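Local coordinates for TRAP dicarboxylate transporter-DctP subunit (Desulfovibrio salexigens, PDB 4N6D), which probably binds a small organic acid in the periplasm and delivers it to a TRAP-type membrane transporter for uptake, at residues 161-172 with 182-191. Sequence-based numbering, arbitrary orientation.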
# COMPACT_ATOMS: atom_id res chain seq x y z
N LEU A 161 12.51 8.30 -20.38
CA LEU A 161 12.24 6.91 -20.67
C LEU A 161 13.39 6.20 -21.35
O LEU A 161 13.54 4.99 -21.22
CB LEU A 161 10.99 6.79 -21.53
CG LEU A 161 9.70 6.94 -20.74
CD1 LEU A 161 8.55 6.88 -21.73
CD2 LEU A 161 9.55 5.87 -19.67
N ASP A 162 14.20 6.94 -22.10
CA ASP A 162 15.33 6.33 -22.77
C ASP A 162 16.31 5.79 -21.73
O ASP A 162 16.93 4.76 -21.94
CB ASP A 162 16.01 7.32 -23.71
CG ASP A 162 17.11 6.68 -24.54
OD1 ASP A 162 16.81 5.78 -25.36
OD2 ASP A 162 18.28 7.10 -24.39
N ASP A 163 16.39 6.46 -20.58
CA ASP A 163 17.29 6.04 -19.51
C ASP A 163 16.89 4.69 -18.89
O ASP A 163 17.72 4.03 -18.26
CB ASP A 163 17.34 7.10 -18.41
CG ASP A 163 18.03 8.37 -18.84
OD1 ASP A 163 18.92 8.31 -19.71
OD2 ASP A 163 17.69 9.44 -18.28
N LEU A 164 15.63 4.28 -19.07
CA LEU A 164 15.15 3.00 -18.56
C LEU A 164 15.43 1.82 -19.49
O LEU A 164 15.34 0.67 -19.07
CB LEU A 164 13.65 3.03 -18.28
CG LEU A 164 13.21 3.69 -16.98
CD1 LEU A 164 11.72 3.73 -16.90
CD2 LEU A 164 13.80 2.98 -15.75
N LYS A 165 15.78 2.10 -20.74
CA LYS A 165 15.93 1.04 -21.72
C LYS A 165 17.03 0.10 -21.30
O LYS A 165 18.19 0.50 -21.17
CB LYS A 165 16.25 1.58 -23.11
CG LYS A 165 15.21 2.55 -23.68
CD LYS A 165 13.82 1.92 -23.80
CE LYS A 165 12.91 2.80 -24.64
NZ LYS A 165 11.50 2.36 -24.57
N GLY A 166 16.67 -1.15 -21.08
CA GLY A 166 17.65 -2.17 -20.73
C GLY A 166 18.19 -2.05 -19.32
O GLY A 166 19.13 -2.75 -18.96
N LEU A 167 17.59 -1.18 -18.51
CA LEU A 167 18.09 -0.95 -17.16
C LEU A 167 17.63 -2.05 -16.22
O LEU A 167 16.43 -2.28 -16.09
CB LEU A 167 17.60 0.39 -16.62
CG LEU A 167 18.28 0.83 -15.32
CD1 LEU A 167 19.73 1.18 -15.55
CD2 LEU A 167 17.55 2.02 -14.74
N GLU A 168 18.58 -2.70 -15.54
CA GLU A 168 18.25 -3.75 -14.59
C GLU A 168 17.75 -3.16 -13.27
O GLU A 168 18.46 -2.41 -12.61
CB GLU A 168 19.49 -4.62 -14.35
CG GLU A 168 19.98 -5.36 -15.58
CD GLU A 168 20.93 -4.56 -16.48
OE1 GLU A 168 21.21 -3.36 -16.22
OE2 GLU A 168 21.38 -5.14 -17.49
N VAL A 169 16.51 -3.48 -12.90
CA VAL A 169 15.88 -2.90 -11.70
C VAL A 169 15.18 -3.99 -10.89
O VAL A 169 14.45 -4.82 -11.43
CB VAL A 169 14.83 -1.83 -12.06
CG1 VAL A 169 14.18 -1.25 -10.81
CG2 VAL A 169 15.46 -0.69 -12.89
N ARG A 170 15.42 -4.02 -9.59
CA ARG A 170 14.80 -4.98 -8.72
C ARG A 170 13.31 -4.69 -8.62
O ARG A 170 12.89 -3.57 -8.31
CB ARG A 170 15.44 -4.90 -7.35
CG ARG A 170 15.17 -6.07 -6.46
CD ARG A 170 14.06 -5.77 -5.50
NE ARG A 170 13.88 -6.90 -4.58
CZ ARG A 170 12.93 -6.95 -3.65
NH1 ARG A 170 12.09 -5.94 -3.51
NH2 ARG A 170 12.83 -8.02 -2.87
N ALA A 171 12.51 -5.72 -8.88
CA ALA A 171 11.07 -5.59 -8.86
C ALA A 171 10.41 -6.96 -8.86
O ALA A 171 11.04 -7.96 -9.18
CB ALA A 171 10.62 -4.82 -10.08
N SER A 172 9.12 -6.97 -8.55
CA SER A 172 8.35 -8.18 -8.62
C SER A 172 6.92 -7.80 -9.00
O SER A 172 6.60 -6.62 -9.10
CB SER A 172 8.32 -8.88 -7.26
OG SER A 172 7.55 -8.13 -6.34
N LEU A 182 8.05 -0.83 -20.21
CA LEU A 182 8.84 0.38 -20.47
C LEU A 182 10.21 0.05 -21.06
O LEU A 182 11.05 0.94 -21.23
CB LEU A 182 9.01 1.17 -19.18
CG LEU A 182 7.71 1.64 -18.54
CD1 LEU A 182 8.00 2.45 -17.30
CD2 LEU A 182 6.87 2.46 -19.51
N GLY A 183 10.46 -1.21 -21.37
CA GLY A 183 11.70 -1.59 -22.01
C GLY A 183 12.86 -1.80 -21.06
O GLY A 183 14.00 -1.94 -21.50
N ALA A 184 12.57 -1.85 -19.76
CA ALA A 184 13.59 -2.06 -18.74
C ALA A 184 13.71 -3.54 -18.45
O ALA A 184 12.96 -4.34 -19.01
CB ALA A 184 13.21 -1.30 -17.46
N THR A 185 14.62 -3.92 -17.55
CA THR A 185 14.87 -5.33 -17.26
C THR A 185 14.61 -5.62 -15.79
O THR A 185 15.51 -5.45 -14.96
CB THR A 185 16.31 -5.71 -17.64
OG1 THR A 185 16.54 -5.35 -19.00
CG2 THR A 185 16.56 -7.20 -17.47
N PRO A 186 13.38 -6.05 -15.46
CA PRO A 186 13.07 -6.34 -14.06
C PRO A 186 13.81 -7.58 -13.60
O PRO A 186 13.91 -8.56 -14.34
CB PRO A 186 11.56 -6.58 -14.06
CG PRO A 186 11.23 -6.96 -15.45
CD PRO A 186 12.23 -6.31 -16.35
N VAL A 187 14.34 -7.53 -12.38
CA VAL A 187 15.04 -8.66 -11.82
C VAL A 187 14.44 -8.95 -10.46
O VAL A 187 14.28 -8.04 -9.65
CB VAL A 187 16.54 -8.37 -11.64
CG1 VAL A 187 17.26 -9.58 -11.05
CG2 VAL A 187 17.18 -7.97 -12.97
N SER A 188 14.10 -10.20 -10.19
CA SER A 188 13.63 -10.56 -8.85
C SER A 188 14.80 -11.06 -8.02
O SER A 188 15.64 -11.82 -8.49
CB SER A 188 12.52 -11.61 -8.90
OG SER A 188 11.29 -11.00 -9.33
N MET A 189 14.88 -10.59 -6.78
CA MET A 189 15.91 -11.06 -5.88
C MET A 189 15.59 -10.56 -4.50
O MET A 189 14.90 -9.55 -4.35
CB MET A 189 17.27 -10.52 -6.31
CG MET A 189 17.39 -9.01 -6.19
SD MET A 189 19.13 -8.52 -6.34
CE MET A 189 19.67 -9.54 -7.72
N PRO A 190 16.11 -11.25 -3.48
CA PRO A 190 15.76 -10.89 -2.11
C PRO A 190 16.29 -9.51 -1.73
O PRO A 190 17.40 -9.14 -2.12
CB PRO A 190 16.44 -11.97 -1.27
CG PRO A 190 16.58 -13.13 -2.20
CD PRO A 190 16.82 -12.54 -3.55
N MET A 191 15.50 -8.77 -0.97
CA MET A 191 15.89 -7.44 -0.54
C MET A 191 17.30 -7.50 0.07
O MET A 191 18.13 -6.61 -0.17
CB MET A 191 14.86 -6.89 0.46
CG MET A 191 14.97 -5.40 0.74
SD MET A 191 14.67 -4.36 -0.70
CE MET A 191 12.91 -4.01 -0.62
O HOH W 1 9.54 3.39 -23.03
O HOH W 2 18.98 -5.37 -20.09
O HOH W 3 12.30 -9.19 -6.31
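Strands 168-170 and 185-187 run parallel, joined through helix 173-181 as a beta-alpha-beta crossover. Thr185 N donates to Leu167 O, and Val169 N returns a bond to Thr185 O. Val187 N then reaches Val169 O at 2.9 Å, and Ala171 N reaches Val187 O. Between these bonds, Pro186 CA adds a CA-H...O contact to Val169 O (3.3 Å).

From the end of strand 168-170, Arg170 holds the backbone of Met189, which lies past strand 185-187. Its NE lies 2.8 Å and its NH2 3.0 Å from Met189 O. This is a side-on grip by two nitrogens on one oxygen, which lies in the guanidinium plane. CG sits anti to the backbone N (chi1 -164°) and the chain bends at chi2, which carries the guanidinium to segment 182-191. Met191 crosses the arginine at about a right angle, with SD over the rim of one guanidinium face and CE 3.6 Å from NH1. A water lies over the opposite face, also toward the rim. Arg170 CG also touches Met189 CG.

In this family 7 solute-binding protein, the crossover helix ends in a Schellman motif with Gly183 as its C' residue. Gly183 O accepts a nearly straight bond (172°) from Gly166 N, inside the type II turn Leu164-Leu167. Leu164 CD1 meets Leu182 CD1 at 4.0 Å, and helix 294-317 packs on Leu182. A water bonds both Gly166 O and Thr185 OG1. On the face with Thr185 and Val187, Glu168 is salt-bridged to Lys204. Pro186 is on the face with Val169; it and Ala171, just past the strand, touch Ser176 of the crossover helix.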